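Local coordinates for alternansucrase (Leuconostoc mesenteroides, PDB 6HVG), which is a large multidomain protein of glycoside hydrolase family 70, with a TIM-type barrel, a bound calcium ion and probable cell-wall-binding-type repeats, at residues G798-S809 against L996-L1004; S957-R965 against N978-T986. All blocks are in the same frame, centred on the assembly; numbering follows the deposited sequence.

Interaction 1. Residues G798-S809 against L996-L1004; sequences GFKKYNDYNLPS and LNALISGYL
The carboxamide of Asn806 meets the backbone of Ser1001 with both its polar atoms. Its OD1 accepts from Ser1001 N at 2.7 Å, a nearly straight bond with 166° at the hydrogen, while its ND2 donates to Ser1001 O at 2.9 Å. That oxygen sits in the amide plane of Asn806, yet the ND2 stands well above the carbonyl plane of Ser1001, away from its lone pairs. With CG beside the backbone N (chi1 -71°), the amide reaches a corner of the chain at Ser1001 and Gly1002, where the strand run changes direction. Asn806 occupies the N-cap position of helix 807-814, but its side chain is spent on this corner and makes no capping bond. The contact thus joins the start of a helix to the entry of strand 1003-1009, part of the large antiparallel sheet of this family 70 protein. Two residues on, Pro808 CG lies 3.3 Å from Leu999 O, and CD2 of Leu1004 lies 4.0 Å from Ser809 CA. At the far end of the loop, Gly798 CA rests against Leu996 CD2 at 3.6 Å. Lys800, bent at its last torsion, sends NZ into the carbonyl plane of Ala998 O, onto a lone pair at 3.1 Å; the same ammonium also donates to Gln793 O, its stronger partner.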
loop_
_atom_site.group_PDB
_atom_site.type_symbol
_atom_site.label_atom_id
_atom_site.label_comp_id
_atom_site.label_asym_id
_atom_site.label_seq_id
_atom_site.Cartn_x
_atom_site.Cartn_y
_atom_site.Cartn_z
ATOM N N GLY A 798 2.444 -26.394 -16.122
ATOM C CA GLY A 798 3.569 -25.497 -16.325
ATOM C C GLY A 798 3.188 -24.034 -16.251
ATOM O O GLY A 798 4.053 -23.164 -16.350
ATOM N N PHE A 799 1.895 -23.766 -16.107
ATOM C CA PHE A 799 1.394 -22.402 -16.015
ATOM C C PHE A 799 1.353 -22.061 -14.538
ATOM O O PHE A 799 1.066 -22.926 -13.690
ATOM C CB PHE A 799 0.004 -22.298 -16.664
ATOM C CG PHE A 799 -0.687 -20.959 -16.475
ATOM C CD1 PHE A 799 -1.671 -20.786 -15.493
ATOM C CD2 PHE A 799 -0.395 -19.887 -17.307
ATOM C CE1 PHE A 799 -2.310 -19.557 -15.332
ATOM C CE2 PHE A 799 -1.039 -18.654 -17.151
ATOM C CZ PHE A 799 -1.987 -18.485 -16.155
ATOM N N LYS A 800 1.646 -20.801 -14.239
ATOM C CA LYS A 800 1.622 -20.313 -12.874
ATOM C C LYS A 800 0.828 -19.029 -12.810
ATOM O O LYS A 800 1.107 -18.068 -13.542
ATOM C CB LYS A 800 3.047 -20.093 -12.353
ATOM C CG LYS A 800 3.780 -21.389 -12.027
ATOM C CD LYS A 800 5.302 -21.235 -12.082
ATOM C CE LYS A 800 6.031 -22.562 -12.319
ATOM N NZ LYS A 800 5.370 -23.745 -11.683
ATOM N N LYS A 801 -0.177 -19.024 -11.950
ATOM C CA LYS A 801 -1.036 -17.868 -11.807
ATOM C C LYS A 801 -0.474 -16.884 -10.775
ATOM O O LYS A 801 -0.470 -15.677 -11.011
ATOM C CB LYS A 801 -2.468 -18.292 -11.471
ATOM C CG LYS A 801 -3.491 -17.232 -11.848
ATOM C CD LYS A 801 -4.946 -17.542 -11.535
ATOM C CE LYS A 801 -5.796 -16.312 -11.857
ATOM N NZ LYS A 801 -7.197 -16.401 -11.372
ATOM N N TYR A 802 -0.015 -17.397 -9.639
ATOM C CA TYR A 802 0.512 -16.555 -8.581
ATOM C C TYR A 802 2.026 -16.676 -8.498
ATOM O O TYR A 802 2.728 -15.675 -8.295
ATOM C CB TYR A 802 -0.091 -16.942 -7.245
ATOM C CG TYR A 802 -1.562 -17.315 -7.307
ATOM C CD1 TYR A 802 -2.531 -16.361 -7.600
ATOM C CD2 TYR A 802 -1.973 -18.622 -7.077
ATOM C CE1 TYR A 802 -3.876 -16.704 -7.661
ATOM C CE2 TYR A 802 -3.309 -18.981 -7.138
ATOM C CZ TYR A 802 -4.264 -18.030 -7.431
ATOM O OH TYR A 802 -5.587 -18.427 -7.479
ATOM N N ASN A 803 2.534 -17.886 -8.711
ATOM C CA ASN A 803 3.963 -18.184 -8.554
ATOM C C ASN A 803 4.831 -17.731 -9.735
ATOM O O ASN A 803 4.329 -17.418 -10.835
ATOM C CB ASN A 803 4.169 -19.678 -8.354
ATOM C CG ASN A 803 3.736 -20.148 -7.001
ATOM O OD1 ASN A 803 4.579 -20.457 -6.168
ATOM N ND2 ASN A 803 2.422 -20.161 -6.755
ATOM N N ASP A 804 6.139 -17.724 -9.486
ATOM C CA ASP A 804 7.137 -17.312 -10.463
ATOM C C ASP A 804 7.598 -18.449 -11.356
ATOM O O ASP A 804 7.770 -19.597 -10.920
ATOM C CB ASP A 804 8.372 -16.771 -9.761
ATOM C CG ASP A 804 8.236 -15.325 -9.353
ATOM O OD1 ASP A 804 7.136 -14.763 -9.471
ATOM O OD2 ASP A 804 9.244 -14.726 -8.938
ATOM N N TYR A 805 7.855 -18.093 -12.612
ATOM C CA TYR A 805 8.358 -19.010 -13.626
ATOM C C TYR A 805 9.877 -19.095 -13.568
ATOM O O TYR A 805 10.529 -18.154 -13.139
ATOM C CB TYR A 805 7.952 -18.530 -15.033
ATOM C CG TYR A 805 6.462 -18.530 -15.271
ATOM C CD1 TYR A 805 5.822 -19.664 -15.758
ATOM C CD2 TYR A 805 5.690 -17.391 -15.025
ATOM C CE1 TYR A 805 4.456 -19.677 -15.970
ATOM C CE2 TYR A 805 4.322 -17.401 -15.220
ATOM C CZ TYR A 805 3.711 -18.547 -15.694
ATOM O OH TYR A 805 2.352 -18.551 -15.909
ATOM N N ASN A 806 10.432 -20.240 -13.984
ATOM C CA ASN A 806 11.860 -20.361 -14.304
ATOM C C ASN A 806 12.811 -20.088 -13.131
ATOM O O ASN A 806 13.956 -19.665 -13.339
ATOM C CB ASN A 806 12.262 -19.472 -15.507
ATOM C CG ASN A 806 11.718 -19.984 -16.821
ATOM O OD1 ASN A 806 11.746 -21.176 -17.057
ATOM N ND2 ASN A 806 11.272 -19.089 -17.683
ATOM N N LEU A 807 12.369 -20.373 -11.907
ATOM C CA LEU A 807 13.211 -20.181 -10.735
ATOM C C LEU A 807 14.538 -20.959 -10.771
ATOM O O LEU A 807 15.578 -20.399 -10.401
ATOM C CB LEU A 807 12.430 -20.484 -9.458
ATOM C CG LEU A 807 11.414 -19.381 -9.100
ATOM C CD1 LEU A 807 10.628 -19.741 -7.864
ATOM C CD2 LEU A 807 12.088 -18.043 -8.885
ATOM N N PRO A 808 14.520 -22.227 -11.226
ATOM C CA PRO A 808 15.793 -22.927 -11.393
ATOM C C PRO A 808 16.769 -22.226 -12.340
ATOM O O PRO A 808 17.955 -22.138 -12.048
ATOM C CB PRO A 808 15.365 -24.282 -11.966
ATOM C CG PRO A 808 14.024 -24.498 -11.379
ATOM C CD PRO A 808 13.379 -23.141 -11.373
ATOM N N SER A 809 16.266 -21.730 -13.460
ATOM C CA SER A 809 17.106 -21.066 -14.445
ATOM C C SER A 809 17.644 -19.767 -13.879
ATOM O O SER A 809 18.794 -19.402 -14.114
ATOM C CB SER A 809 16.314 -20.827 -15.747
ATOM O OG SER A 809 15.495 -21.946 -16.064
ATOM N N LEU A 996 8.089 -27.091 -21.340
ATOM C CA LEU A 996 7.112 -26.471 -20.457
ATOM C C LEU A 996 6.668 -27.481 -19.412
ATOM O O LEU A 996 6.078 -28.488 -19.752
ATOM C CB LEU A 996 5.923 -25.932 -21.271
ATOM C CG LEU A 996 5.071 -24.796 -20.662
ATOM C CD1 LEU A 996 4.602 -23.813 -21.728
ATOM C CD2 LEU A 996 3.857 -25.324 -19.915
ATOM N N ASN A 997 6.976 -27.202 -18.147
ATOM C CA ASN A 997 6.540 -28.021 -17.003
ATOM C C ASN A 997 6.674 -27.201 -15.706
ATOM O O ASN A 997 7.029 -26.033 -15.766
ATOM C CB ASN A 997 7.352 -29.321 -16.932
ATOM C CG ASN A 997 8.855 -29.071 -16.895
ATOM O OD1 ASN A 997 9.371 -28.456 -15.957
ATOM N ND2 ASN A 997 9.569 -29.536 -17.920
ATOM N N ALA A 998 6.388 -27.801 -14.551
ATOM C CA ALA A 998 6.454 -27.087 -13.279
ATOM C C ALA A 998 7.822 -26.434 -12.993
ATOM O O ALA A 998 7.881 -25.361 -12.390
ATOM C CB ALA A 998 6.072 -28.007 -12.127
ATOM N N LEU A 999 8.910 -27.069 -13.420
ATOM C CA LEU A 999 10.268 -26.585 -13.110
ATOM C C LEU A 999 10.832 -25.571 -14.134
ATOM O O LEU A 999 11.760 -24.815 -13.808
ATOM C CB LEU A 999 11.234 -27.770 -12.963
ATOM C CG LEU A 999 10.904 -28.760 -11.841
ATOM C CD1 LEU A 999 11.592 -30.095 -12.064
ATOM C CD2 LEU A 999 11.268 -28.204 -10.475
ATOM N N ILE A 1000 10.297 -25.540 -15.358
ATOM C CA ILE A 1000 10.822 -24.620 -16.371
ATOM C C ILE A 1000 9.802 -24.224 -17.447
ATOM O O ILE A 1000 8.900 -24.985 -17.786
ATOM C CB ILE A 1000 12.113 -25.190 -17.018
ATOM C CG1 ILE A 1000 12.821 -24.133 -17.865
ATOM C CG2 ILE A 1000 11.827 -26.417 -17.863
ATOM C CD1 ILE A 1000 14.253 -24.479 -18.224
ATOM N N SER A 1001 9.972 -23.008 -17.957
ATOM C CA SER A 1001 9.318 -22.518 -19.157
ATOM C C SER A 1001 10.412 -21.890 -20.008
ATOM O O SER A 1001 10.582 -20.668 -20.024
ATOM C CB SER A 1001 8.257 -21.471 -18.827
ATOM O OG SER A 1001 7.326 -21.962 -17.869
ATOM N N GLY A 1002 11.140 -22.745 -20.719
ATOM C CA GLY A 1002 12.280 -22.335 -21.539
ATOM C C GLY A 1002 13.315 -23.441 -21.603
ATOM O O GLY A 1002 12.968 -24.625 -21.556
ATOM N N TYR A 1003 14.585 -23.062 -21.707
ATOM C CA TYR A 1003 15.685 -24.045 -21.713
ATOM C C TYR A 1003 16.666 -23.801 -20.573
ATOM O O TYR A 1003 16.863 -22.656 -20.181
ATOM C CB TYR A 1003 16.466 -24.012 -23.036
ATOM C CG TYR A 1003 17.543 -25.061 -23.047
ATOM C CD1 TYR A 1003 17.230 -26.386 -23.273
ATOM C CD2 TYR A 1003 18.858 -24.749 -22.752
ATOM C CE1 TYR A 1003 18.203 -27.367 -23.246
ATOM C CE2 TYR A 1003 19.836 -25.731 -22.736
ATOM C CZ TYR A 1003 19.497 -27.034 -22.981
ATOM O OH TYR A 1003 20.460 -28.012 -22.965
ATOM N N LEU A 1004 17.253 -24.879 -20.044
ATOM C CA LEU A 1004 18.364 -24.794 -19.085
ATOM C C LEU A 1004 19.330 -25.958 -19.258
ATOM O O LEU A 1004 18.953 -27.128 -19.106
ATOM C CB LEU A 1004 17.849 -24.797 -17.649
ATOM C CG LEU A 1004 18.891 -24.742 -16.534
ATOM C CD1 LEU A 1004 19.742 -23.498 -16.660
ATOM C CD2 LEU A 1004 18.220 -24.799 -15.162
HETATM O O HOH W 1 8.499 -22.427 -14.771
#

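Interaction 2. Residues S957-R965 against N978-T986; sequences SDDKAPTLR and NTFVKQDGT
Asp958 opens the contact by meeting Gln983 through a water: the water donates to Asp958 OD2 and accepts from Gln983 NE2, the latter at 2.9 Å. The same carboxylate also forms a salt bridge with Arg942 and accepts from Gly1011 N, so the Gln983 link is one of several holds on it. Asp959 comes next, its CA and CB lying beside the amide end of Gln983; CB is 3.6 Å from NE2. Gln983 gets there from the following turn by an extended chain whose CG stands between its backbone N and carbonyl carbon (chi1 61°). Past Lys960, which is paired with Asp956, and Ala961, the chain enters strand 962-965. The CB of Pro962 packs on the CB of Phe980 at 3.7 Å. Here strand 962-965 meets strand 977-982 within the antiparallel sheet that also includes strand 940-947, but the two short segments are far from aligned, their directions 111° apart, and the pairing is loose. At Thr963 the backbone N donates to Val981 O at 3.0 Å, from above the carbonyl plane; OG1 lies so close to that oxygen, 2.5 Å from Val981 O, that the bond is doubtful in detail. The hydroxyl is brought there by a chi1 of 61°; CG2 faces Gln983, and the two side chains cross at about a right angle. Leu964 then lays CD2 at 3.5 Å from CE1 of the Phe980 ring, meeting it at a slant. That ring has Asn978 CB over one face, toward the rim, and stands edge-to-face with Trp1007, while Phe974 of strand 971-975 touches both Leu964 and Phe980.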
loop_
_atom_site.group_PDB
_atom_site.type_symbol
_atom_site.label_atom_id
_atom_site.label_comp_id
_atom_site.label_asym_id
_atom_site.label_seq_id
_atom_site.Cartn_x
_atom_site.Cartn_y
_atom_site.Cartn_z
ATOM N N SER A 957 27.115 -36.747 -10.054
ATOM C CA SER A 957 28.533 -37.029 -10.283
ATOM C C SER A 957 28.831 -37.349 -11.762
ATOM O O SER A 957 27.911 -37.515 -12.557
ATOM C CB SER A 957 28.933 -38.206 -9.413
ATOM O OG SER A 957 28.066 -39.306 -9.641
ATOM N N ASP A 958 30.110 -37.462 -12.121
ATOM C CA ASP A 958 30.516 -37.599 -13.519
ATOM C C ASP A 958 29.990 -38.873 -14.189
ATOM O O ASP A 958 29.647 -38.861 -15.378
ATOM C CB ASP A 958 32.040 -37.580 -13.632
ATOM C CG ASP A 958 32.654 -36.249 -13.273
ATOM O OD1 ASP A 958 31.938 -35.229 -13.321
ATOM O OD2 ASP A 958 33.872 -36.213 -12.964
ATOM N N ASP A 959 29.966 -39.980 -13.449
ATOM C CA ASP A 959 29.593 -41.297 -14.026
ATOM C C ASP A 959 28.148 -41.355 -14.514
ATOM O O ASP A 959 27.854 -41.997 -15.513
ATOM C CB ASP A 959 29.858 -42.436 -13.032
ATOM C CG ASP A 959 29.597 -42.037 -11.612
ATOM O OD1 ASP A 959 30.299 -41.120 -11.160
ATOM O OD2 ASP A 959 28.741 -42.646 -10.940
ATOM N N LYS A 960 27.256 -40.667 -13.807
ATOM C CA LYS A 960 25.824 -40.741 -14.117
ATOM C C LYS A 960 25.387 -39.807 -15.252
ATOM O O LYS A 960 24.242 -39.866 -15.705
ATOM C CB LYS A 960 24.997 -40.494 -12.849
ATOM C CG LYS A 960 25.266 -41.538 -11.773
ATOM C CD LYS A 960 24.374 -41.414 -10.556
ATOM C CE LYS A 960 24.754 -40.207 -9.701
ATOM N NZ LYS A 960 23.938 -40.043 -8.466
ATOM N N ALA A 961 26.287 -38.939 -15.708
ATOM C CA ALA A 961 25.930 -37.879 -16.660
ATOM C C ALA A 961 26.513 -38.077 -18.054
ATOM O O ALA A 961 27.579 -38.675 -18.207
ATOM C CB ALA A 961 26.372 -36.528 -16.126
ATOM N N PRO A 962 25.835 -37.528 -19.076
ATOM C CA PRO A 962 26.356 -37.500 -20.425
ATOM C C PRO A 962 27.535 -36.583 -20.522
ATOM O O PRO A 962 27.528 -35.515 -19.939
ATOM C CB PRO A 962 25.225 -36.909 -21.263
ATOM C CG PRO A 962 24.198 -36.438 -20.330
ATOM C CD PRO A 962 24.471 -36.994 -18.982
ATOM N N THR A 963 28.554 -37.003 -21.257
ATOM C CA THR A 963 29.749 -36.209 -21.459
ATOM C C THR A 963 29.700 -35.610 -22.828
ATOM O O THR A 963 29.008 -36.080 -23.697
ATOM C CB THR A 963 31.035 -37.054 -21.361
ATOM O OG1 THR A 963 31.008 -38.055 -22.371
ATOM C CG2 THR A 963 31.142 -37.729 -19.980
ATOM N N LEU A 964 30.461 -34.556 -23.005
ATOM C CA LEU A 964 30.650 -33.943 -24.284
ATOM C C LEU A 964 32.037 -33.331 -24.216
ATOM O O LEU A 964 32.439 -32.792 -23.168
ATOM C CB LEU A 964 29.583 -32.884 -24.520
ATOM C CG LEU A 964 29.708 -32.124 -25.857
ATOM C CD1 LEU A 964 30.001 -33.021 -27.051
ATOM C CD2 LEU A 964 28.438 -31.322 -26.109
ATOM N N ARG A 965 32.794 -33.434 -25.306
ATOM C CA ARG A 965 34.176 -32.968 -25.317
ATOM C C ARG A 965 34.313 -31.673 -26.111
ATOM O O ARG A 965 33.725 -31.533 -27.178
ATOM C CB ARG A 965 35.104 -34.023 -25.899
ATOM C CG ARG A 965 36.571 -33.699 -25.680
ATOM C CD ARG A 965 37.474 -34.807 -26.234
ATOM N NE ARG A 965 37.485 -35.948 -25.321
ATOM C CZ ARG A 965 38.208 -36.025 -24.193
ATOM N NH1 ARG A 965 39.039 -35.048 -23.830
ATOM N NH2 ARG A 965 38.109 -37.106 -23.415
ATOM N N ASN A 978 21.317 -33.946 -30.547
ATOM C CA ASN A 978 22.639 -34.310 -30.042
ATOM C C ASN A 978 22.682 -35.771 -29.633
ATOM O O ASN A 978 21.705 -36.306 -29.092
ATOM C CB ASN A 978 23.032 -33.429 -28.840
ATOM C CG ASN A 978 23.163 -31.952 -29.190
ATOM O OD1 ASN A 978 24.266 -31.458 -29.491
ATOM N ND2 ASN A 978 22.034 -31.229 -29.150
ATOM N N THR A 979 23.820 -36.403 -29.891
ATOM C CA THR A 979 24.059 -37.750 -29.425
ATOM C C THR A 979 25.277 -37.714 -28.477
ATOM O O THR A 979 26.421 -37.593 -28.911
ATOM C CB THR A 979 24.241 -38.735 -30.604
ATOM O OG1 THR A 979 25.477 -38.479 -31.272
ATOM C CG2 THR A 979 23.088 -38.612 -31.628
ATOM N N PHE A 980 25.002 -37.769 -27.173
ATOM C CA PHE A 980 26.041 -37.679 -26.146
ATOM C C PHE A 980 26.370 -39.066 -25.679
ATOM O O PHE A 980 25.492 -39.948 -25.672
ATOM C CB PHE A 980 25.558 -36.909 -24.917
ATOM C CG PHE A 980 25.139 -35.496 -25.198
ATOM C CD1 PHE A 980 25.967 -34.631 -25.900
ATOM C CD2 PHE A 980 23.930 -35.023 -24.721
ATOM C CE1 PHE A 980 25.580 -33.333 -26.128
ATOM C CE2 PHE A 980 23.539 -33.731 -24.946
ATOM C CZ PHE A 980 24.364 -32.882 -25.653
ATOM N N VAL A 981 27.608 -39.265 -25.254
ATOM C CA VAL A 981 27.975 -40.550 -24.703
ATOM C C VAL A 981 28.339 -40.378 -23.238
ATOM O O VAL A 981 29.053 -39.465 -22.883
ATOM C CB VAL A 981 29.108 -41.264 -25.513
ATOM C CG1 VAL A 981 28.850 -41.154 -27.014
ATOM C CG2 VAL A 981 30.492 -40.713 -25.179
ATOM N N LYS A 982 27.826 -41.261 -22.391
ATOM C CA LYS A 982 28.286 -41.379 -21.022
ATOM C C LYS A 982 29.727 -41.862 -20.992
ATOM O O LYS A 982 30.170 -42.541 -21.905
ATOM C CB LYS A 982 27.427 -42.383 -20.280
ATOM C CG LYS A 982 25.994 -41.967 -19.998
ATOM C CD LYS A 982 25.391 -42.800 -18.875
ATOM C CE LYS A 982 23.956 -42.417 -18.558
ATOM N NZ LYS A 982 23.514 -43.043 -17.284
ATOM N N GLN A 983 30.464 -41.513 -19.944
ATOM C CA GLN A 983 31.886 -41.843 -19.903
ATOM C C GLN A 983 32.137 -43.354 -19.956
ATOM O O GLN A 983 33.056 -43.816 -20.639
ATOM C CB GLN A 983 32.581 -41.182 -18.707
ATOM C CG GLN A 983 32.085 -41.557 -17.320
ATOM C CD GLN A 983 32.825 -40.800 -16.216
ATOM O OE1 GLN A 983 33.514 -39.820 -16.481
ATOM N NE2 GLN A 983 32.683 -41.251 -14.975
ATOM N N ASP A 984 31.311 -44.124 -19.264
ATOM C CA ASP A 984 31.352 -45.570 -19.457
ATOM C C ASP A 984 30.041 -46.198 -19.924
ATOM O O ASP A 984 30.047 -46.921 -20.923
ATOM C CB ASP A 984 31.909 -46.278 -18.210
ATOM C CG ASP A 984 33.351 -46.749 -18.388
ATOM O OD1 ASP A 984 33.754 -46.984 -19.545
ATOM O OD2 ASP A 984 34.075 -46.922 -17.370
ATOM N N GLY A 985 28.942 -45.853 -19.242
ATOM C CA GLY A 985 27.621 -46.458 -19.377
ATOM C C GLY A 985 26.963 -46.668 -20.738
ATOM O O GLY A 985 26.662 -47.813 -21.102
ATOM N N THR A 986 26.714 -45.591 -21.487
ATOM C CA THR A 986 25.911 -45.654 -22.712
ATOM C C THR A 986 25.914 -44.393 -23.581
ATOM O O THR A 986 26.496 -43.365 -23.220
ATOM C CB THR A 986 24.419 -45.941 -22.358
ATOM O OG1 THR A 986 23.693 -46.300 -23.540
ATOM C CG2 THR A 986 23.716 -44.733 -21.699
HETATM O O HOH W 2 34.551 -39.348 -13.722
#

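Overall arrangement
Both contacts reach one large antiparallel sheet, and interaction 2 is nested along the chain within the loop closed by interaction 1; their centres lie 27 Å apart and their nearest atoms about 7 Å, without touching. Interaction 1 is mostly buried, tying a loop and helix start to the entry of strand 1003-1009, and its chemistry is correspondingly one of side chains satisfying backbone polar groups. Interaction 2, farther from the chain's centre and only partly buried, joins two strands of that sheet and the turns beside them. There, a backbone bond and apolar packing round Phe980 link the strands, whereas water and charged residues mark the more exposed end.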